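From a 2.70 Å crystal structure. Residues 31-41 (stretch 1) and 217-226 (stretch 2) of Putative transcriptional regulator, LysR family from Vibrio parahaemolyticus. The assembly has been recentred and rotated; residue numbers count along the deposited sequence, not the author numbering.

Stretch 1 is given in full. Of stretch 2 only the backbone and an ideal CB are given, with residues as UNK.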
# COMPACT_ATOMS: atom_id res chain seq x y z
N GLN A 31 1.88 -7.55 -0.21
CA GLN A 31 2.95 -7.62 0.78
C GLN A 31 3.31 -9.06 1.16
O GLN A 31 4.40 -9.31 1.66
CB GLN A 31 2.54 -6.85 2.04
CG GLN A 31 2.79 -5.35 1.97
CD GLN A 31 2.02 -4.58 3.03
OE1 GLN A 31 2.29 -3.40 3.28
NE2 GLN A 31 1.04 -5.24 3.65
N THR A 32 2.40 -9.99 0.92
CA THR A 32 2.55 -11.33 1.47
C THR A 32 2.54 -12.37 0.38
O THR A 32 3.20 -13.40 0.49
CB THR A 32 1.44 -11.67 2.48
OG1 THR A 32 0.21 -11.85 1.77
CG2 THR A 32 1.25 -10.57 3.50
N ILE A 33 1.78 -12.11 -0.68
CA ILE A 33 1.64 -13.10 -1.74
C ILE A 33 2.63 -12.90 -2.84
O ILE A 33 3.56 -13.68 -3.02
CB ILE A 33 0.26 -13.07 -2.41
CG1 ILE A 33 -0.86 -13.13 -1.39
CG2 ILE A 33 0.16 -14.22 -3.39
CD1 ILE A 33 -2.22 -13.27 -2.02
N LEU A 34 2.42 -11.84 -3.61
CA LEU A 34 3.21 -11.59 -4.80
C LEU A 34 4.71 -11.44 -4.53
O LEU A 34 5.51 -12.04 -5.23
CB LEU A 34 2.62 -10.43 -5.59
CG LEU A 34 1.32 -10.91 -6.24
CD1 LEU A 34 0.22 -9.88 -6.18
CD2 LEU A 34 1.58 -11.37 -7.66
N PRO A 35 5.09 -10.66 -3.51
CA PRO A 35 6.53 -10.64 -3.22
C PRO A 35 7.06 -12.08 -3.19
O PRO A 35 8.09 -12.40 -3.78
CB PRO A 35 6.59 -10.01 -1.83
CG PRO A 35 5.41 -9.11 -1.78
CD PRO A 35 4.33 -9.76 -2.63
N PHE A 36 6.32 -12.94 -2.50
CA PHE A 36 6.64 -14.35 -2.45
C PHE A 36 6.70 -14.96 -3.86
O PHE A 36 7.66 -15.65 -4.22
CB PHE A 36 5.61 -15.06 -1.59
CG PHE A 36 5.92 -16.50 -1.31
CD1 PHE A 36 6.54 -16.87 -0.12
CD2 PHE A 36 5.61 -17.48 -2.23
CE1 PHE A 36 6.83 -18.20 0.14
CE2 PHE A 36 5.89 -18.81 -1.97
CZ PHE A 36 6.51 -19.17 -0.79
N ALA A 37 5.67 -14.70 -4.66
CA ALA A 37 5.53 -15.35 -5.96
C ALA A 37 6.35 -14.70 -7.07
O ALA A 37 6.39 -15.21 -8.19
CB ALA A 37 4.05 -15.41 -6.36
N LEU A 38 7.00 -13.57 -6.79
CA LEU A 38 7.68 -12.83 -7.85
C LEU A 38 9.05 -13.40 -8.27
O LEU A 38 9.42 -13.33 -9.44
CB LEU A 38 7.78 -11.34 -7.52
CG LEU A 38 6.61 -10.43 -7.95
CD1 LEU A 38 6.66 -9.11 -7.24
CD2 LEU A 38 6.60 -10.21 -9.45
N PRO A 39 9.82 -13.96 -7.33
CA PRO A 39 11.15 -14.43 -7.76
C PRO A 39 11.08 -15.58 -8.76
O PRO A 39 11.83 -15.57 -9.74
CB PRO A 39 11.79 -14.87 -6.45
CG PRO A 39 11.12 -14.04 -5.41
CD PRO A 39 9.70 -13.91 -5.86
N ARG A 40 10.20 -16.54 -8.53
CA ARG A 40 10.00 -17.62 -9.50
C ARG A 40 9.42 -17.13 -10.82
O ARG A 40 9.67 -17.74 -11.85
CB ARG A 40 9.15 -18.76 -8.93
CG ARG A 40 9.96 -20.03 -8.62
CD ARG A 40 10.40 -20.12 -7.15
NE ARG A 40 9.66 -21.14 -6.41
CZ ARG A 40 9.98 -22.43 -6.40
NH1 ARG A 40 11.03 -22.86 -7.09
NH2 ARG A 40 9.25 -23.31 -5.70
N ILE A 41 8.66 -16.03 -10.80
CA ILE A 41 8.09 -15.46 -12.03
C ILE A 41 9.18 -14.97 -12.97
O ILE A 41 9.23 -15.36 -14.13
CB ILE A 41 7.14 -14.26 -11.76
CG1 ILE A 41 5.94 -14.68 -10.91
CG2 ILE A 41 6.65 -13.68 -13.06
CD1 ILE A 41 5.10 -15.74 -11.56
N UNK A 217 0.48 -21.99 -8.25
CA UNK A 217 1.35 -22.95 -7.59
C UNK A 217 2.29 -22.30 -6.57
O UNK A 217 2.85 -22.99 -5.71
CB UNK A 217 2.17 -23.70 -8.64
N UNK A 218 2.46 -20.98 -6.69
CA UNK A 218 3.22 -20.21 -5.71
C UNK A 218 2.37 -19.91 -4.48
O UNK A 218 2.86 -20.00 -3.35
CB UNK A 218 3.73 -18.91 -6.33
N UNK A 219 1.11 -19.55 -4.70
CA UNK A 219 0.11 -19.49 -3.64
C UNK A 219 0.03 -20.85 -2.99
O UNK A 219 0.12 -20.98 -1.76
CB UNK A 219 -1.26 -19.06 -4.18
N UNK A 220 -0.16 -21.87 -3.81
CA UNK A 220 -0.18 -23.25 -3.34
C UNK A 220 1.06 -23.41 -2.49
O UNK A 220 0.98 -23.75 -1.31
CB UNK A 220 -0.22 -24.26 -4.49
N UNK A 221 2.21 -23.11 -3.09
CA UNK A 221 3.50 -23.22 -2.42
C UNK A 221 3.50 -22.47 -1.09
O UNK A 221 4.11 -22.90 -0.11
CB UNK A 221 4.61 -22.69 -3.32
N UNK A 222 2.80 -21.34 -1.06
CA UNK A 222 2.80 -20.45 0.10
C UNK A 222 2.02 -21.08 1.26
O UNK A 222 2.46 -21.06 2.41
CB UNK A 222 2.20 -19.09 -0.27
N UNK A 223 0.87 -21.65 0.93
CA UNK A 223 0.07 -22.36 1.91
C UNK A 223 0.94 -23.45 2.54
O UNK A 223 1.17 -23.43 3.75
CB UNK A 223 -1.19 -22.95 1.27
N UNK A 224 1.46 -24.36 1.73
CA UNK A 224 2.36 -25.41 2.22
C UNK A 224 3.28 -24.86 3.30
O UNK A 224 2.99 -24.97 4.49
CB UNK A 224 3.19 -26.00 1.07
N UNK A 225 4.40 -24.30 2.86
CA UNK A 225 5.35 -23.59 3.72
C UNK A 225 4.68 -23.10 5.00
O UNK A 225 5.10 -23.47 6.11
CB UNK A 225 5.97 -22.41 2.97
N UNK A 226 3.62 -22.32 4.85
CA UNK A 226 2.88 -21.80 6.00
C UNK A 226 2.25 -22.90 6.85
O UNK A 226 2.51 -22.98 8.05
CB UNK A 226 1.79 -20.84 5.52

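Stretch 2 is a helix whose axis approaches that of stretch 1 to 9.4 Å at an angle of 118°, and the positions that meet stretch 1 fall along one side of it.

At position 217 CA-to-CB points sideways and no atom of stretch 1 lies within 5.5 Å of the ideal CB, so many side chains would suit, polar ones included. It is Glu-217, which makes no contact here.

Position 218 faces stretch 1 at close quarters. Its ideal CB is 3.5 Å from Ala-37 CB and 4.7 Å from Phe-36 CD2, and its CA is 5.4 Å from Ala-37 CA, where the small alanine leaves little side chain in the way. A side chain here can run past the alanine, toward the space between the Phe-36 ring and the cationic Arg-40. Glutamate or aspartate would answer the charge; glutamine or a slim apolar residue is also conceivable. The residue is Glu-218. With chi1 and chi2 both m, it brings OE2 to 3.0 Å from Arg-40 NE in a salt bridge, while OE1 lies 3.5 Å from Phe-36 CE2.

Position 219 points sideways, with Ile-33 CG2 5.1 Å from the ideal CB. A small or medium apolar residue such as alanine, cysteine or valine would fit. Cys-219 places SG 3.8 Å from Ile-33 CG2, an apolar contact.

Position 220, out of reach, is Ser-220.

Position 221 points toward stretch 1, its ideal CB 4.3 Å from Phe-36 CE2 and 5.2 Å from Arg-40 NH2. The ring invites an apolar or long aliphatic chain, whereas the nearby guanidinium would favour an acid or a neutral polar group. The deposited Arg-221 is less expected on charge alone. Its guanidinium presents a face to Phe-36 CZ, with NH1 3.0 Å from that atom. Arg-221 NE lies 3.1 Å from Arg-40 NH2, like charges without a hydrogen bond, and makes a long salt bridge (3.7 Å) to Glu-218 OE1.

Position 222 also points toward stretch 1, its ideal CB 4.1 Å from Phe-36 CE2. An apolar residue such as leucine, isoleucine or methionine could cover the ring. Leu-222 does so: CD1 sits 3.2 Å from the Phe-36 ring centroid, 18° off the normal, in a CH-pi contact, and CD2 comes 3.6 Å from Thr-32 O.

Positions 223 and 224, out of reach, are Ile-223 and Ala-224.

Position 225 points toward stretch 1, with Phe-36 CZ 5.0 Å from the ideal CB, suiting a long flexible chain. Lys-225 completes the hole holding Phe-36, its NZ 3.7 Å from Phe-36 CE1 at the ring edge.

Position 226, out of reach, is Arg-226.

Stretch 2 (217-226) EECSRLIAKR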
# COMPACT_ATOMS: atom_id res chain seq x y z
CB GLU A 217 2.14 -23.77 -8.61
CG GLU A 217 3.00 -22.93 -9.51
CD GLU A 217 4.17 -23.71 -10.06
OE1 GLU A 217 4.10 -24.97 -10.06
OE2 GLU A 217 5.17 -23.06 -10.49
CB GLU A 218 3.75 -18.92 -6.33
CG GLU A 218 4.95 -19.12 -7.25
CD GLU A 218 6.15 -19.72 -6.52
OE1 GLU A 218 6.42 -19.30 -5.37
OE2 GLU A 218 6.80 -20.63 -7.09
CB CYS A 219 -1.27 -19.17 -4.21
SG CYS A 219 -1.60 -17.44 -4.49
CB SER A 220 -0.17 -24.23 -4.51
OG SER A 220 -1.25 -25.15 -4.42
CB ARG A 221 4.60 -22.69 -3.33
CG ARG A 221 5.82 -23.59 -3.43
CD ARG A 221 6.97 -22.87 -4.14
NE ARG A 221 7.78 -21.99 -3.28
CZ ARG A 221 7.88 -22.08 -1.95
NH1 ARG A 221 8.64 -21.22 -1.29
NH2 ARG A 221 7.24 -23.03 -1.28
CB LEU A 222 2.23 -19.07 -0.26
CG LEU A 222 2.34 -17.92 0.75
CD1 LEU A 222 3.79 -17.67 1.07
CD2 LEU A 222 1.69 -16.65 0.24
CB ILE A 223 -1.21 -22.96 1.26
CG1 ILE A 223 -2.13 -21.84 0.75
CG2 ILE A 223 -1.95 -23.85 2.25
CD1 ILE A 223 -3.10 -22.27 -0.37
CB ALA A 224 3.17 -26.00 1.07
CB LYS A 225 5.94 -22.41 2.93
CG LYS A 225 6.44 -21.27 3.78
CD LYS A 225 7.96 -21.21 3.85
CE LYS A 225 8.43 -19.84 4.38
NZ LYS A 225 7.74 -18.69 3.69
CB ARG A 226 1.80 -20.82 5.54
CG ARG A 226 0.87 -20.39 6.65
CD ARG A 226 -0.23 -19.45 6.15
NE ARG A 226 -0.97 -20.01 5.02
CZ ARG A 226 -1.81 -21.04 5.11
NH1 ARG A 226 -2.02 -21.67 6.28
NH2 ARG A 226 -2.43 -21.47 4.01
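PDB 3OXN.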